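Local structure of transcription anti-terminator antagonist UpxZ (Bacteroides uniformis ATCC 8492, 4EPZ) at residues H17-L22 / D32-L37; K39-R44 / Y70-Y75. The protein probably antagonises transcription anti-termination, and so is thought to take part in regulating capsular polysaccharide synthesis. One frame throughout, in Å; residues are numbered along the deposited sequence.

Contact 1. Residues H17-L22 / D32-L37; sequences HELMYL and DEFCRL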
loop_
_atom_site.group_PDB
_atom_site.type_symbol
_atom_site.label_atom_id
_atom_site.label_comp_id
_atom_site.label_asym_id
_atom_site.label_seq_id
_atom_site.Cartn_x
_atom_site.Cartn_y
_atom_site.Cartn_z
ATOM N N HIS A 17 0.904 -8.016 -3.001
ATOM C CA HIS A 17 -0.381 -8.102 -3.691
ATOM C C HIS A 17 -0.865 -9.556 -3.780
ATOM O O HIS A 17 -2.018 -9.834 -3.472
ATOM C CB HIS A 17 -0.279 -7.513 -5.103
ATOM C CG HIS A 17 -1.584 -7.533 -5.821
ATOM N ND1 HIS A 17 -1.887 -8.531 -6.720
ATOM C CD2 HIS A 17 -2.652 -6.706 -5.703
ATOM C CE1 HIS A 17 -3.110 -8.262 -7.154
ATOM N NE2 HIS A 17 -3.602 -7.166 -6.589
ATOM N N GLU A 18 0.033 -10.456 -4.189
ATOM C CA GLU A 18 -0.204 -11.901 -4.340
ATOM C C GLU A 18 -0.728 -12.482 -3.029
ATOM O O GLU A 18 -1.723 -13.212 -3.012
ATOM C CB GLU A 18 1.106 -12.612 -4.753
ATOM C CG GLU A 18 0.967 -14.119 -4.951
ATOM C CD GLU A 18 2.228 -14.921 -5.234
ATOM O OE1 GLU A 18 3.339 -14.342 -5.217
ATOM O OE2 GLU A 18 2.099 -16.146 -5.456
ATOM N N LEU A 19 -0.056 -12.126 -1.931
ATOM C CA LEU A 19 -0.390 -12.605 -0.605
ATOM C C LEU A 19 -1.779 -12.114 -0.184
ATOM O O LEU A 19 -2.573 -12.910 0.317
ATOM C CB LEU A 19 0.703 -12.155 0.387
ATOM C CG LEU A 19 0.601 -12.577 1.853
ATOM C CD1 LEU A 19 0.287 -14.096 2.024
ATOM C CD2 LEU A 19 1.875 -12.218 2.581
HETATM N N MSE A 20 -2.095 -10.838 -0.434
HETATM C CA MSE A 20 -3.380 -10.256 -0.016
HETATM C C MSE A 20 -4.568 -10.769 -0.840
HETATM O O MSE A 20 -5.670 -10.859 -0.308
HETATM C CB MSE A 20 -3.306 -8.728 -0.057
HETATM C CG MSE A 20 -2.469 -8.226 1.081
HETATM SE SE MSE A 20 -2.454 -6.323 1.347
HETATM C CE MSE A 20 -1.407 -5.814 -0.239
ATOM N N TYR A 21 -4.345 -11.138 -2.084
ATOM C CA TYR A 21 -5.405 -11.579 -2.994
ATOM C C TYR A 21 -5.556 -13.109 -3.069
ATOM O O TYR A 21 -6.299 -13.616 -3.920
ATOM C CB TYR A 21 -5.134 -10.980 -4.385
ATOM C CG TYR A 21 -5.773 -9.615 -4.527
ATOM C CD1 TYR A 21 -5.277 -8.513 -3.831
ATOM C CD2 TYR A 21 -6.901 -9.433 -5.319
ATOM C CE1 TYR A 21 -5.905 -7.270 -3.904
ATOM C CE2 TYR A 21 -7.532 -8.196 -5.403
ATOM C CZ TYR A 21 -7.033 -7.118 -4.695
ATOM O OH TYR A 21 -7.649 -5.903 -4.818
ATOM N N LEU A 22 -4.904 -13.829 -2.138
ATOM C CA LEU A 22 -4.875 -15.291 -2.078
ATOM C C LEU A 22 -6.211 -15.871 -1.605
ATOM O O LEU A 22 -6.906 -15.260 -0.796
ATOM C CB LEU A 22 -3.739 -15.715 -1.133
ATOM C CG LEU A 22 -3.014 -17.035 -1.404
ATOM C CD1 LEU A 22 -2.202 -16.974 -2.690
ATOM C CD2 LEU A 22 -2.077 -17.361 -0.251
ATOM N N ASP A 32 3.058 -24.793 5.775
ATOM C CA ASP A 32 4.479 -24.419 5.707
ATOM C C ASP A 32 4.690 -23.317 4.659
ATOM O O ASP A 32 5.443 -22.380 4.909
ATOM C CB ASP A 32 5.377 -25.627 5.373
ATOM C CG ASP A 32 5.357 -26.783 6.361
ATOM O OD1 ASP A 32 4.903 -26.580 7.511
ATOM O OD2 ASP A 32 5.826 -27.881 5.995
ATOM N N GLU A 33 4.006 -23.436 3.499
ATOM C CA GLU A 33 4.060 -22.496 2.381
ATOM C C GLU A 33 3.451 -21.149 2.769
ATOM O O GLU A 33 4.066 -20.105 2.515
ATOM C CB GLU A 33 3.341 -23.070 1.158
ATOM N N PHE A 34 2.254 -21.167 3.404
ATOM C CA PHE A 34 1.599 -19.936 3.855
ATOM C C PHE A 34 2.537 -19.163 4.780
ATOM O O PHE A 34 2.726 -17.956 4.592
ATOM C CB PHE A 34 0.251 -20.225 4.548
ATOM C CG PHE A 34 -0.503 -18.987 4.982
ATOM C CD1 PHE A 34 -1.171 -18.194 4.050
ATOM C CD2 PHE A 34 -0.523 -18.597 6.319
ATOM C CE1 PHE A 34 -1.862 -17.045 4.455
ATOM C CE2 PHE A 34 -1.217 -17.448 6.720
ATOM C CZ PHE A 34 -1.883 -16.685 5.789
ATOM N N CYS A 35 3.164 -19.868 5.732
ATOM C CA CYS A 35 4.113 -19.254 6.660
ATOM C C CYS A 35 5.344 -18.734 5.900
ATOM O O CYS A 35 5.752 -17.614 6.163
ATOM C CB CYS A 35 4.497 -20.224 7.767
ATOM S SG CYS A 35 3.122 -20.643 8.868
ATOM N N ARG A 36 5.879 -19.517 4.932
ATOM C CA ARG A 36 7.041 -19.182 4.089
ATOM C C ARG A 36 6.804 -17.859 3.315
ATOM O O ARG A 36 7.665 -16.976 3.350
ATOM C CB ARG A 36 7.327 -20.341 3.111
ATOM C CG ARG A 36 8.759 -20.435 2.574
ATOM C CD ARG A 36 8.913 -20.002 1.115
ATOM N NE ARG A 36 7.868 -20.526 0.231
ATOM C CZ ARG A 36 7.150 -19.779 -0.605
ATOM N NH1 ARG A 36 7.369 -18.472 -0.695
ATOM N NH2 ARG A 36 6.214 -20.335 -1.362
ATOM N N LEU A 37 5.631 -17.732 2.643
ATOM C CA LEU A 37 5.217 -16.555 1.890
ATOM C C LEU A 37 5.011 -15.341 2.814
ATOM O O LEU A 37 5.427 -14.232 2.463
ATOM C CB LEU A 37 3.936 -16.832 1.091
ATOM C CG LEU A 37 3.538 -15.752 0.058
ATOM C CD1 LEU A 37 4.618 -15.570 -1.012
ATOM C CD2 LEU A 37 2.227 -16.107 -0.631
#
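Leu19 and Leu37 carry a small, wholly apolar helix-to-helix contact, made where helix 5-20 runs out and helix 32-49 begins. The segments 17-22 and 32-37 bury only 239 Å² between them, and four side chains do all the touching within 4.5 Å: Leu19 and Leu22 from one segment, Phe34 and Leu37 from the other. The two central leucines slide past each other in opposite directions, and Leu19 CD1 comes to 3.9 Å from Leu37 CD2. Both are built alike, with CG anti to the backbone N (chi1 -178° in Leu19, -169° in Leu37), and both point across the gap from the backbone. The other methyl of Leu19, CD2, approaches the backbone instead, 4.1 Å from Leu37 O.

Phe34 adds the aromatic part. Leu22 CD2 meets the edge of its ring, near the ring plane, 4.5 Å from Phe34 CD1, while Leu19 CD1 reaches Phe34 CE1 obliquely at 4.4 Å. Leu22 CD2 also lies at 4.5 Å from Leu37 CD2, a loose apolar approach. Tyr21 is the first residue to leave helical geometry; Leu22, which follows it, is exposed.

Leu19, the buried member, also touches Ala72 of helix 56-72 and, farther along helix 32-49, Asn38 and Val41. Phe34 leans on Ile74 in the loop after helix 56-72. On another side of helix 5-20, His17 and Tyr21 hydrogen-bond to Glu142 and Glu146 of helix 138-152.

Contact 2. Residues K39-R44 / Y70-Y75; sequences KEVLTR and YNATIY
Leu42 reaches from helix 32-49 to Tyr70, Thr73 and Tyr75, spanning the end of helix 56-72 and the turn that follows it. Together with Tyr75 and Val41 it accounts for much of the 325 Å² buried here. The two methyls of Leu42 part company: CD2 lies 3.7 Å from Tyr75 CB, and CD1 meets the edge of the Tyr70 ring, 4.0 Å from CE1. Each tyrosine side chain crosses that of Leu42 at about a right angle.

Tyr75 points toward the helix, and its ring edge is turned to the backbone of Lys39, with CE2 3.6 Å from Lys39 N, which lies near the ring plane. Ile74 CG1 sits over the centre of one face of the same ring. Val41, deeper in, uses CG1 to touch Ala72 CB at 4.2 Å and Thr73 CB at 4.1 Å.

Thr73, where the chain leaves the helix, makes with Leu42 the closest backbone approach between the segments, CA to CA 5.9 Å. Its OG1 is anti to the backbone N (chi1 -174°) and lies 3.8 Å from Leu42 CB; CG2 packs against Leu42 CB and CD1. That hydroxyl is hydrogen-bonded with Asn38 O and also accepts a weak bond from Tyr75 N. A valine in its place would probably leave Asn38 O without this partner and let the turn toward Tyr75 shift.

Tyr70 OH, likewise, finds its hydrogen-bond partner in Asp46. Across the two segments themselves the contact is van der Waals packing, mostly apolar, with neither hydrogen bond nor salt bridge, while polar atoms of Tyr70 and Thr73 are tied to residues flanking segment 39-44 on the same helix.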
loop_
_atom_site.group_PDB
_atom_site.type_symbol
_atom_site.label_atom_id
_atom_site.label_comp_id
_atom_site.label_asym_id
_atom_site.label_seq_id
_atom_site.Cartn_x
_atom_site.Cartn_y
_atom_site.Cartn_z
ATOM N N LYS A 39 6.426 -14.988 5.700
ATOM C CA LYS A 39 7.764 -14.731 6.236
ATOM C C LYS A 39 8.598 -13.984 5.203
ATOM O O LYS A 39 9.291 -13.039 5.550
ATOM C CB LYS A 39 8.457 -16.053 6.662
ATOM C CG LYS A 39 9.871 -15.910 7.251
ATOM C CD LYS A 39 9.931 -15.084 8.540
ATOM C CE LYS A 39 11.274 -15.178 9.228
ATOM N NZ LYS A 39 11.466 -16.484 9.917
ATOM N N GLU A 40 8.544 -14.427 3.949
ATOM C CA GLU A 40 9.320 -13.795 2.887
ATOM C C GLU A 40 8.896 -12.337 2.683
ATOM O O GLU A 40 9.761 -11.478 2.482
ATOM C CB GLU A 40 9.209 -14.542 1.577
ATOM C CG GLU A 40 10.257 -14.029 0.602
ATOM C CD GLU A 40 10.388 -14.737 -0.724
ATOM O OE1 GLU A 40 9.872 -15.871 -0.862
ATOM O OE2 GLU A 40 10.994 -14.133 -1.638
ATOM N N VAL A 41 7.578 -12.058 2.724
ATOM C CA VAL A 41 7.098 -10.668 2.593
ATOM C C VAL A 41 7.634 -9.838 3.786
ATOM O O VAL A 41 8.133 -8.732 3.572
ATOM C CB VAL A 41 5.557 -10.561 2.426
ATOM C CG1 VAL A 41 5.066 -9.121 2.595
ATOM C CG2 VAL A 41 5.114 -11.119 1.067
ATOM N N LEU A 42 7.632 -10.403 5.022
ATOM C CA LEU A 42 8.167 -9.668 6.176
ATOM C C LEU A 42 9.668 -9.426 6.005
ATOM O O LEU A 42 10.132 -8.290 6.184
ATOM C CB LEU A 42 7.903 -10.420 7.488
ATOM C CG LEU A 42 8.456 -9.741 8.730
ATOM C CD1 LEU A 42 7.724 -8.443 9.057
ATOM C CD2 LEU A 42 8.446 -10.687 9.896
ATOM N N THR A 43 10.410 -10.474 5.619
ATOM C CA THR A 43 11.863 -10.412 5.428
ATOM C C THR A 43 12.223 -9.339 4.409
ATOM O O THR A 43 13.110 -8.530 4.685
ATOM C CB THR A 43 12.411 -11.780 5.037
ATOM O OG1 THR A 43 12.078 -12.692 6.097
ATOM C CG2 THR A 43 13.929 -11.770 4.811
ATOM N N ARG A 44 11.547 -9.342 3.254
ATOM C CA ARG A 44 11.778 -8.356 2.182
ATOM C C ARG A 44 11.440 -6.927 2.638
ATOM O O ARG A 44 12.181 -5.995 2.331
ATOM C CB ARG A 44 10.982 -8.719 0.937
ATOM C CG ARG A 44 11.571 -9.929 0.184
ATOM C CD ARG A 44 10.686 -10.245 -0.994
ATOM N NE ARG A 44 11.252 -11.274 -1.876
ATOM C CZ ARG A 44 11.882 -11.026 -3.025
ATOM N NH1 ARG A 44 12.085 -9.778 -3.425
ATOM N NH2 ARG A 44 12.309 -12.027 -3.783
ATOM N N TYR A 70 4.185 -4.595 4.812
ATOM C CA TYR A 70 3.829 -4.676 6.234
ATOM C C TYR A 70 2.305 -4.873 6.437
ATOM O O TYR A 70 1.903 -5.488 7.428
ATOM C CB TYR A 70 4.346 -3.465 7.012
ATOM C CG TYR A 70 5.847 -3.478 7.249
ATOM C CD1 TYR A 70 6.468 -4.556 7.876
ATOM C CD2 TYR A 70 6.640 -2.396 6.877
ATOM C CE1 TYR A 70 7.855 -4.583 8.080
ATOM C CE2 TYR A 70 8.025 -2.404 7.090
ATOM C CZ TYR A 70 8.623 -3.495 7.695
ATOM O OH TYR A 70 9.977 -3.497 7.904
ATOM N N ASN A 71 1.462 -4.436 5.487
ATOM C CA ASN A 71 0.035 -4.718 5.624
ATOM C C ASN A 71 -0.282 -6.136 5.204
ATOM O O ASN A 71 -1.204 -6.720 5.759
ATOM C CB ASN A 71 -0.830 -3.756 4.817
ATOM C CG ASN A 71 -1.150 -2.533 5.633
ATOM O OD1 ASN A 71 -1.934 -2.587 6.606
ATOM N ND2 ASN A 71 -0.410 -1.465 5.388
ATOM N N ALA A 72 0.449 -6.681 4.217
ATOM C CA ALA A 72 0.194 -8.031 3.689
ATOM C C ALA A 72 0.580 -9.142 4.683
ATOM O O ALA A 72 -0.157 -10.121 4.831
ATOM C CB ALA A 72 0.951 -8.245 2.389
ATOM N N THR A 73 1.757 -9.030 5.297
ATOM C CA THR A 73 2.260 -10.106 6.169
ATOM C C THR A 73 1.486 -10.183 7.488
ATOM O O THR A 73 1.205 -9.147 8.098
ATOM C CB THR A 73 3.787 -9.993 6.407
ATOM O OG1 THR A 73 4.203 -11.161 7.142
ATOM C CG2 THR A 73 4.200 -8.706 7.168
ATOM N N ILE A 74 1.230 -11.431 7.967
ATOM C CA ILE A 74 0.549 -11.666 9.252
ATOM C C ILE A 74 1.495 -11.396 10.411
ATOM O O ILE A 74 1.051 -11.204 11.548
ATOM C CB ILE A 74 -0.004 -13.118 9.365
ATOM C CG1 ILE A 74 1.129 -14.163 9.152
ATOM C CG2 ILE A 74 -1.177 -13.310 8.414
ATOM C CD1 ILE A 74 0.885 -15.601 9.654
ATOM N N TYR A 75 2.805 -11.472 10.136
ATOM C CA TYR A 75 3.817 -11.347 11.185
ATOM C C TYR A 75 4.010 -9.901 11.620
ATOM O O TYR A 75 3.973 -8.976 10.805
ATOM C CB TYR A 75 5.117 -11.977 10.709
ATOM C CG TYR A 75 4.970 -13.469 10.491
ATOM C CD1 TYR A 75 4.489 -14.302 11.506
ATOM C CD2 TYR A 75 5.313 -14.053 9.278
ATOM C CE1 TYR A 75 4.324 -15.675 11.298
ATOM C CE2 TYR A 75 5.192 -15.428 9.075
ATOM C CZ TYR A 75 4.713 -16.236 10.093
ATOM O OH TYR A 75 4.585 -17.584 9.885
#

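Overall arrangement
Contact 1 closes before contact 2 opens along the chain, so the two come in series, with centres about 9 Å apart and on the same side of the chain's centre. Helix 32-49 is common to both: its first turns meet the end of helix 5-20, and its next turns meet the end of helix 56-72. The contacts also touch directly, Leu19 CD2 lying 3.7 Å from Val41 CG2 and Cys35 CB 3.4 Å from Tyr75 OH. Three helices are thereby packed together in this all-helical chain, inside the range of the UpxZ family, with helix 32-49 set against the ends of the other two.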